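Local atomic coordinates of succinylglutamate desuccinylase/aspartoacylase (Shewanella frigidimarina, PDB entry 3LWU), a protein that binds a zinc ion and probably acts as a metal-dependent hydrolase of the succinylglutamate desuccinylase/aspartoacylase family. Residues A[39-44]-A[92-98]; A[59-63]-A[119-124]; A[189-195]-A[260-266]. All coordinates share one frame; numbering follows the deposited sequence.

Overall arrangement
Contacts 1 and 2 alternate along the chain, since 59-63 falls between 39-44 and 92-98 and 119-124 comes after both; contact 3 is formed later, by 189-195 and 260-266. Strands 38-46, 89-92, 56-60, 187-194 and 257-263 lie next to one another in that order, so the strands of the three contacts are successive neighbours, with loop 119-124 packed against them. The centres of contacts 1 and 2 are about 12 Å apart and those of contacts 2 and 3 about 11 Å, and both pairs touch; contacts 1 and 3 do not, their nearest atoms being about 7 Å apart. Contact 2 supplies His63 and contact 3 His192 to the zinc site, which Glu66 completes on the protein side.

Contact 1: residues A[39-44]-A[92-98]; sequences LTVPIY and APLANPL
Val41 and Pro97 form the close-packed middle, where strand residues 39-44 meet the turn from strand 89-92 into helix 97-100. Val41 straddles the turn: CG1, set opposite the backbone N (chi1 174°), faces the CB atoms of Ala92 and Ala95, while CG2 lies 3.5 Å from Ala95 O and meets the Pro97 ring. At one end Ile43, its CB pointing away, reaches Ala92 CB with CD1 at 3.5 Å. At the other, Leu39 spreads its methyls over Pro97 and Leu98, with CD2 4.1 Å from Pro97 CG. Pro93 CG touches the edge of the Tyr44 ring, near CE2.

The side of Thr40 and Pro42 is partly exposed and more polar, its side chains wider apart (Pro42 CG to Pro93 CG 4.4 Å). A water donates to Thr40 O at 2.7 Å and Leu94 O at 2.8 Å, bridging strand and turn, which are not directly bonded here; Tyr44 pairs with Leu91 next door.

Asn96 N-caps helix 97-100, OD1 accepting from Gly99 N, and ND2 donates to Val62 O. Tyr44 OH bonds to Ile343 and Tyr346 of a neighbouring subunit. Strand 24-32 pairs with 39-44, helix 68-80 packs on Tyr44 and Pro93, and helix 170-182 on Ile43, Asn96 and Leu98.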
# COMPACT_ATOMS: atom_id res chain seq x y z
N LEU A 39 0.07 -1.60 21.56
CA LEU A 39 1.03 -0.69 20.95
C LEU A 39 1.66 0.08 22.10
O LEU A 39 0.97 0.85 22.81
CB LEU A 39 0.33 0.27 19.98
CG LEU A 39 -0.15 -0.37 18.67
CD1 LEU A 39 -1.13 0.63 17.90
CD2 LEU A 39 1.07 -0.79 17.81
N THR A 40 2.95 -0.10 22.30
CA THR A 40 3.64 0.53 23.41
C THR A 40 4.85 1.37 22.94
O THR A 40 5.45 1.13 21.86
CB THR A 40 4.08 -0.53 24.46
OG1 THR A 40 5.07 -1.35 23.88
CG2 THR A 40 2.94 -1.44 24.90
N VAL A 41 5.15 2.40 23.73
CA VAL A 41 6.28 3.29 23.54
C VAL A 41 7.15 3.19 24.77
O VAL A 41 6.64 3.29 25.88
CB VAL A 41 5.81 4.74 23.39
CG1 VAL A 41 6.99 5.70 23.34
CG2 VAL A 41 4.92 4.86 22.13
N PRO A 42 8.47 2.97 24.59
CA PRO A 42 9.40 2.91 25.71
C PRO A 42 9.75 4.33 26.18
O PRO A 42 9.93 5.21 25.37
CB PRO A 42 10.63 2.22 25.12
CG PRO A 42 10.58 2.52 23.66
CD PRO A 42 9.13 2.70 23.30
N ILE A 43 9.79 4.53 27.49
CA ILE A 43 10.05 5.80 28.13
C ILE A 43 11.27 5.62 29.04
O ILE A 43 11.37 4.65 29.82
CB ILE A 43 8.80 6.30 28.93
CG1 ILE A 43 7.54 6.40 28.01
CG2 ILE A 43 9.05 7.62 29.64
CD1 ILE A 43 7.62 7.45 26.92
N TYR A 44 12.22 6.56 28.91
CA TYR A 44 13.43 6.61 29.69
C TYR A 44 13.41 7.95 30.40
O TYR A 44 13.14 8.99 29.79
CB TYR A 44 14.67 6.55 28.78
CG TYR A 44 14.80 5.25 28.04
CD1 TYR A 44 15.29 4.12 28.66
CD2 TYR A 44 14.38 5.13 26.72
CE1 TYR A 44 15.40 2.88 27.96
CE2 TYR A 44 14.47 3.89 26.02
CZ TYR A 44 14.99 2.79 26.66
OH TYR A 44 15.14 1.59 25.99
N ALA A 92 11.24 9.65 24.69
CA ALA A 92 10.28 8.70 24.12
C ALA A 92 10.72 8.38 22.69
O ALA A 92 10.23 8.99 21.75
CB ALA A 92 8.85 9.26 24.14
N PRO A 93 11.69 7.46 22.54
CA PRO A 93 12.00 7.06 21.18
C PRO A 93 10.94 6.10 20.66
O PRO A 93 10.09 5.65 21.41
CB PRO A 93 13.35 6.37 21.33
CG PRO A 93 13.30 5.76 22.64
CD PRO A 93 12.51 6.73 23.51
N LEU A 94 10.97 5.80 19.37
CA LEU A 94 10.02 4.82 18.79
C LEU A 94 8.58 5.18 19.20
O LEU A 94 7.83 4.33 19.66
CB LEU A 94 10.39 3.40 19.23
CG LEU A 94 11.79 2.89 18.87
CD1 LEU A 94 12.09 1.55 19.64
CD2 LEU A 94 12.08 2.69 17.34
N ALA A 95 8.20 6.43 19.02
CA ALA A 95 6.97 6.93 19.62
C ALA A 95 5.71 6.58 18.84
O ALA A 95 4.62 6.87 19.32
CB ALA A 95 7.05 8.46 19.85
N ASN A 96 5.83 6.00 17.65
CA ASN A 96 4.67 5.59 16.90
C ASN A 96 4.87 4.21 16.33
O ASN A 96 5.12 4.04 15.13
CB ASN A 96 4.35 6.61 15.80
CG ASN A 96 3.10 6.23 14.99
OD1 ASN A 96 2.44 5.24 15.33
ND2 ASN A 96 2.77 7.01 13.93
N PRO A 97 4.77 3.18 17.19
CA PRO A 97 5.07 1.82 16.72
C PRO A 97 4.23 1.39 15.51
O PRO A 97 4.75 0.71 14.60
CB PRO A 97 4.84 0.94 17.96
CG PRO A 97 4.05 1.80 18.88
CD PRO A 97 4.49 3.20 18.63
N LEU A 98 2.98 1.84 15.44
CA LEU A 98 2.12 1.45 14.29
C LEU A 98 2.73 1.97 13.00
O LEU A 98 2.90 1.21 12.05
CB LEU A 98 0.67 1.98 14.44
CG LEU A 98 -0.37 1.71 13.35
CD1 LEU A 98 -0.56 0.26 12.94
CD2 LEU A 98 -1.70 2.28 13.87
O HOH W 1 7.57 1.58 20.21

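Contact 2: residues A[59-63]-A[119-124]; sequences QANVH and NWNREY. With ZN (zinc ion), chain C.
The nearest CA atoms are those of His63 and Trp120, 6.7 Å apart, where the turn following strand 56-60 faces the irregular loop 119-124; side chains therefore bridge the gap. His63 NE2 donates an almost straight hydrogen bond (178°) to Asn119 OD1, 2.8 Å away and in the plane of the imidazole. The amide of Asn119 is turned 59° against that ring, and the same OD1 accepts from Asn121 N at 2.8 Å, closing an Asx turn. The two donors reach OD1 from opposite faces of the amide plane, which holds the carboxamide in its rotation. Asn121 CB comes up to His63 NE2 at 3.4 Å.

On the other side of the ring His63 ND1 binds zinc at 2.1 Å, so the imidazole is fixed between metal and amide. This is the metal centre of the succinylglutamate desuccinylase/aspartoacylase catalytic domain, completed on the protein side by Glu66 and His192, and Asn119 acts as a second-shell residue orienting a first-shell ligand. A leucine in place of Asn119 would probably leave His63 NE2 and Asn121 N without their shared acceptor and the imidazole less firmly oriented.

Farther from the metal, Val62 CG1 packs on Trp120 CB at 3.9 Å, and Val62 O lies near Trp120 CD1. Gln59, with an outstretched chain, sends NE2 to Tyr124 OH (3.1 Å), which lies in the plane of the amide. Gln59 OE1 bonds to Tyr57 OH, so both ends of the amide are held.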
# COMPACT_ATOMS: atom_id res chain seq x y z
N GLN A 59 10.95 13.38 22.08
CA GLN A 59 10.38 12.22 21.39
C GLN A 59 10.92 12.13 19.97
O GLN A 59 11.35 13.11 19.41
CB GLN A 59 8.85 12.22 21.38
CG GLN A 59 8.17 13.38 20.59
CD GLN A 59 6.67 13.24 20.50
OE1 GLN A 59 6.05 12.69 21.41
NE2 GLN A 59 6.07 13.71 19.39
N ALA A 60 10.94 10.92 19.42
CA ALA A 60 11.33 10.70 18.03
C ALA A 60 10.35 9.80 17.32
O ALA A 60 9.67 8.98 17.97
CB ALA A 60 12.76 10.06 17.96
N ASN A 61 10.30 9.93 15.98
CA ASN A 61 9.84 8.83 15.08
C ASN A 61 8.33 8.69 15.07
O ASN A 61 7.80 7.64 14.77
CB ASN A 61 10.54 7.52 15.47
CG ASN A 61 10.67 6.48 14.32
OD1 ASN A 61 11.22 5.41 14.58
ND2 ASN A 61 10.23 6.80 13.08
N VAL A 62 7.62 9.80 15.33
CA VAL A 62 6.17 9.81 15.15
C VAL A 62 5.79 9.56 13.70
O VAL A 62 4.77 8.93 13.40
CB VAL A 62 5.56 11.11 15.64
CG1 VAL A 62 4.11 11.22 15.20
CG2 VAL A 62 5.66 11.17 17.17
N HIS A 63 6.60 10.09 12.80
CA HIS A 63 6.54 9.73 11.39
C HIS A 63 7.44 8.53 11.27
O HIS A 63 8.61 8.63 11.54
CB HIS A 63 7.04 10.91 10.51
CG HIS A 63 6.01 11.98 10.31
ND1 HIS A 63 6.31 13.33 10.29
CD2 HIS A 63 4.67 11.90 10.18
CE1 HIS A 63 5.21 14.03 10.11
NE2 HIS A 63 4.19 13.19 10.05
N ASN A 119 -2.38 12.37 8.59
CA ASN A 119 -1.02 12.59 8.97
C ASN A 119 -0.90 12.49 10.49
O ASN A 119 -1.61 13.16 11.20
CB ASN A 119 -0.60 13.98 8.47
CG ASN A 119 0.93 14.28 8.66
OD1 ASN A 119 1.55 13.91 9.67
ND2 ASN A 119 1.53 14.94 7.65
N TRP A 120 -0.01 11.64 10.99
CA TRP A 120 0.10 11.42 12.41
C TRP A 120 0.46 12.72 13.11
O TRP A 120 0.05 12.95 14.23
CB TRP A 120 1.18 10.40 12.72
CG TRP A 120 1.00 9.01 12.16
CD1 TRP A 120 1.88 8.35 11.33
CD2 TRP A 120 -0.07 8.10 12.41
NE1 TRP A 120 1.42 7.08 11.06
CE2 TRP A 120 0.23 6.90 11.72
CE3 TRP A 120 -1.25 8.16 13.15
CZ2 TRP A 120 -0.61 5.80 11.73
CZ3 TRP A 120 -2.10 7.05 13.16
CH2 TRP A 120 -1.75 5.88 12.48
N ASN A 121 1.26 13.56 12.45
CA ASN A 121 1.66 14.84 13.04
C ASN A 121 0.65 15.96 12.90
O ASN A 121 1.02 17.13 13.15
CB ASN A 121 3.02 15.28 12.51
CG ASN A 121 3.73 16.24 13.45
OD1 ASN A 121 3.60 16.17 14.69
ND2 ASN A 121 4.46 17.17 12.88
N ARG A 122 -0.58 15.65 12.51
CA ARG A 122 -1.66 16.64 12.42
C ARG A 122 -2.80 16.25 13.37
O ARG A 122 -3.89 16.73 13.25
CB ARG A 122 -2.25 16.70 10.99
CG ARG A 122 -1.30 17.14 9.85
CD ARG A 122 -1.25 18.67 9.55
NE ARG A 122 -0.10 19.25 10.26
CZ ARG A 122 1.16 19.29 9.80
NH1 ARG A 122 1.49 18.83 8.59
NH2 ARG A 122 2.11 19.81 10.57
N GLU A 123 -2.52 15.38 14.32
CA GLU A 123 -3.51 14.76 15.16
C GLU A 123 -3.50 15.29 16.59
O GLU A 123 -4.23 14.80 17.42
CB GLU A 123 -3.24 13.24 15.20
CG GLU A 123 -3.58 12.46 13.90
CD GLU A 123 -5.09 12.28 13.68
OE1 GLU A 123 -5.80 13.27 13.49
OE2 GLU A 123 -5.61 11.16 13.68
N TYR A 124 -2.66 16.28 16.90
CA TYR A 124 -2.54 16.77 18.28
C TYR A 124 -3.76 17.62 18.65
O TYR A 124 -4.56 18.04 17.79
CB TYR A 124 -1.22 17.50 18.52
CG TYR A 124 -0.04 16.55 18.51
CD1 TYR A 124 0.30 15.83 19.64
CD2 TYR A 124 0.69 16.32 17.36
CE1 TYR A 124 1.36 14.94 19.63
CE2 TYR A 124 1.74 15.40 17.33
CZ TYR A 124 2.07 14.73 18.47
OH TYR A 124 3.11 13.87 18.44
ZN ZN C . 8.19 14.20 10.44

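Contact 3: residues A[189-195]-A[260-266]; sequences LDLHTGP and TLELASQ. With ZN (zinc ion), chain C.
Leu191 and Leu261 run alongside each other in one direction, with their CD2 atoms 3.7 Å apart; Leu263 CD1 comes up to Leu191 CB, and Leu189 reaches Leu261 more distantly. They belong to neighbouring parallel strands, 187-194 and 257-263, in the sheet of the catalytic domain, and this apolar face is covered by helices 68-80 and 271-287. The strands' directions diverge by 38°.

A parallel ladder holds the backbones together: Leu261 N donates to Asp190 O, His192 N to Leu261 O and Leu263 N to His192 O, the last at 174°. Beyond it the chain bends at Leu263 in an inverse gamma turn, and Gly194 N then finds Ala264 O at 2.9 Å.

The face bearing Asp190, His192, Thr260 and Glu262 is polar. His192 ND1 binds the zinc at 2.1 Å, while NE2 makes a weak hydrogen bond to Asp190 OD2, so the ring is engaged at both nitrogens; Thr260 CG2 lies 3.6 Å from His192 CD2. Asp190 is itself positioned by Gln59, whose NE2 donates to OD1, and a water joins OD2 to Thr260 OG1. In Glu262 a kink at chi2 (-76°) folds the carboxylate back beside the CB of His192, with OE1 3.4 Å from it.

At the far end, Pro195 and Gln266 pack on Glu106 of a neighbouring subunit. Gln266 N donates to Pro195 O in the carbonyl plane, at a lone pair, and Thr193 OG1 likewise meets a lone pair of Gly194 O at 2.8 Å.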
# COMPACT_ATOMS: atom_id res chain seq x y z
N LEU A 189 11.10 18.77 22.71
CA LEU A 189 11.82 18.57 21.45
C LEU A 189 11.17 17.40 20.74
O LEU A 189 11.17 16.25 21.27
CB LEU A 189 13.29 18.28 21.68
CG LEU A 189 14.08 19.26 22.55
CD1 LEU A 189 15.49 18.71 22.81
CD2 LEU A 189 14.13 20.66 21.97
N ASP A 190 10.62 17.68 19.56
CA ASP A 190 10.04 16.65 18.69
C ASP A 190 11.02 16.42 17.57
O ASP A 190 11.26 17.32 16.78
CB ASP A 190 8.70 17.14 18.15
CG ASP A 190 7.87 16.05 17.50
OD1 ASP A 190 8.23 14.86 17.59
OD2 ASP A 190 6.83 16.41 16.87
N LEU A 191 11.60 15.24 17.52
CA LEU A 191 12.63 14.90 16.56
C LEU A 191 12.09 14.18 15.33
O LEU A 191 11.56 13.07 15.42
CB LEU A 191 13.68 14.01 17.22
CG LEU A 191 14.33 14.46 18.53
CD1 LEU A 191 15.44 13.55 18.86
CD2 LEU A 191 14.84 15.93 18.48
N HIS A 192 12.28 14.83 14.19
CA HIS A 192 11.82 14.38 12.89
C HIS A 192 12.99 14.32 11.90
O HIS A 192 14.12 14.62 12.24
CB HIS A 192 10.78 15.37 12.37
CG HIS A 192 9.44 15.27 13.05
ND1 HIS A 192 8.32 14.81 12.41
CD2 HIS A 192 9.04 15.65 14.29
CE1 HIS A 192 7.28 14.92 13.22
NE2 HIS A 192 7.69 15.40 14.38
N THR A 193 12.73 13.83 10.69
CA THR A 193 13.65 14.00 9.56
C THR A 193 12.83 14.48 8.37
O THR A 193 11.62 14.33 8.34
CB THR A 193 14.38 12.70 9.13
OG1 THR A 193 13.51 11.93 8.29
CG2 THR A 193 14.87 11.85 10.34
N GLY A 194 13.50 15.01 7.37
CA GLY A 194 12.86 15.29 6.10
C GLY A 194 13.02 14.07 5.24
O GLY A 194 13.41 13.02 5.73
N PRO A 195 12.69 14.18 3.95
CA PRO A 195 12.82 13.01 3.05
C PRO A 195 14.27 12.84 2.59
O PRO A 195 14.99 12.10 3.24
CB PRO A 195 11.81 13.30 1.94
CG PRO A 195 11.65 14.75 1.96
CD PRO A 195 11.79 15.19 3.39
N THR A 260 10.69 21.64 16.73
CA THR A 260 10.72 20.42 15.89
C THR A 260 12.06 20.44 15.16
O THR A 260 12.37 21.39 14.40
CB THR A 260 9.55 20.40 14.90
OG1 THR A 260 8.30 20.42 15.61
CG2 THR A 260 9.56 19.19 13.92
N LEU A 261 12.88 19.43 15.42
CA LEU A 261 14.15 19.27 14.75
C LEU A 261 13.99 18.34 13.54
O LEU A 261 13.34 17.32 13.64
CB LEU A 261 15.19 18.69 15.70
CG LEU A 261 15.79 19.65 16.73
CD1 LEU A 261 14.71 20.24 17.60
CD2 LEU A 261 16.86 18.90 17.55
N GLU A 262 14.56 18.72 12.41
CA GLU A 262 14.52 17.89 11.20
C GLU A 262 15.94 17.42 10.91
O GLU A 262 16.75 18.14 10.34
CB GLU A 262 13.92 18.70 10.04
CG GLU A 262 12.57 19.34 10.36
CD GLU A 262 11.42 18.34 10.34
OE1 GLU A 262 11.52 17.28 9.66
OE2 GLU A 262 10.40 18.68 10.96
N LEU A 263 16.23 16.19 11.30
CA LEU A 263 17.59 15.67 11.35
C LEU A 263 17.98 14.93 10.05
O LEU A 263 18.19 13.72 10.02
CB LEU A 263 17.71 14.77 12.57
CG LEU A 263 17.35 15.48 13.90
CD1 LEU A 263 17.01 14.44 14.97
CD2 LEU A 263 18.40 16.44 14.37
N ALA A 264 18.11 15.71 8.97
CA ALA A 264 18.54 15.21 7.65
C ALA A 264 17.53 14.22 7.10
O ALA A 264 16.36 14.50 7.20
CB ALA A 264 19.98 14.65 7.66
N SER A 265 17.96 13.12 6.48
CA SER A 265 17.06 12.31 5.68
C SER A 265 16.40 11.15 6.45
O SER A 265 16.94 10.61 7.43
CB SER A 265 17.80 11.78 4.46
OG SER A 265 18.38 12.86 3.72
N GLN A 266 15.21 10.81 5.99
CA GLN A 266 14.49 9.62 6.45
C GLN A 266 15.15 8.32 6.03
O GLN A 266 16.10 8.33 5.23
CB GLN A 266 13.05 9.66 5.92
CG GLN A 266 12.97 9.43 4.42
CD GLN A 266 11.57 9.67 3.87
OE1 GLN A 266 10.70 10.19 4.58
NE2 GLN A 266 11.36 9.33 2.58
ZN ZN C . 8.19 14.20 10.44
O HOH W 2 6.01 18.99 15.97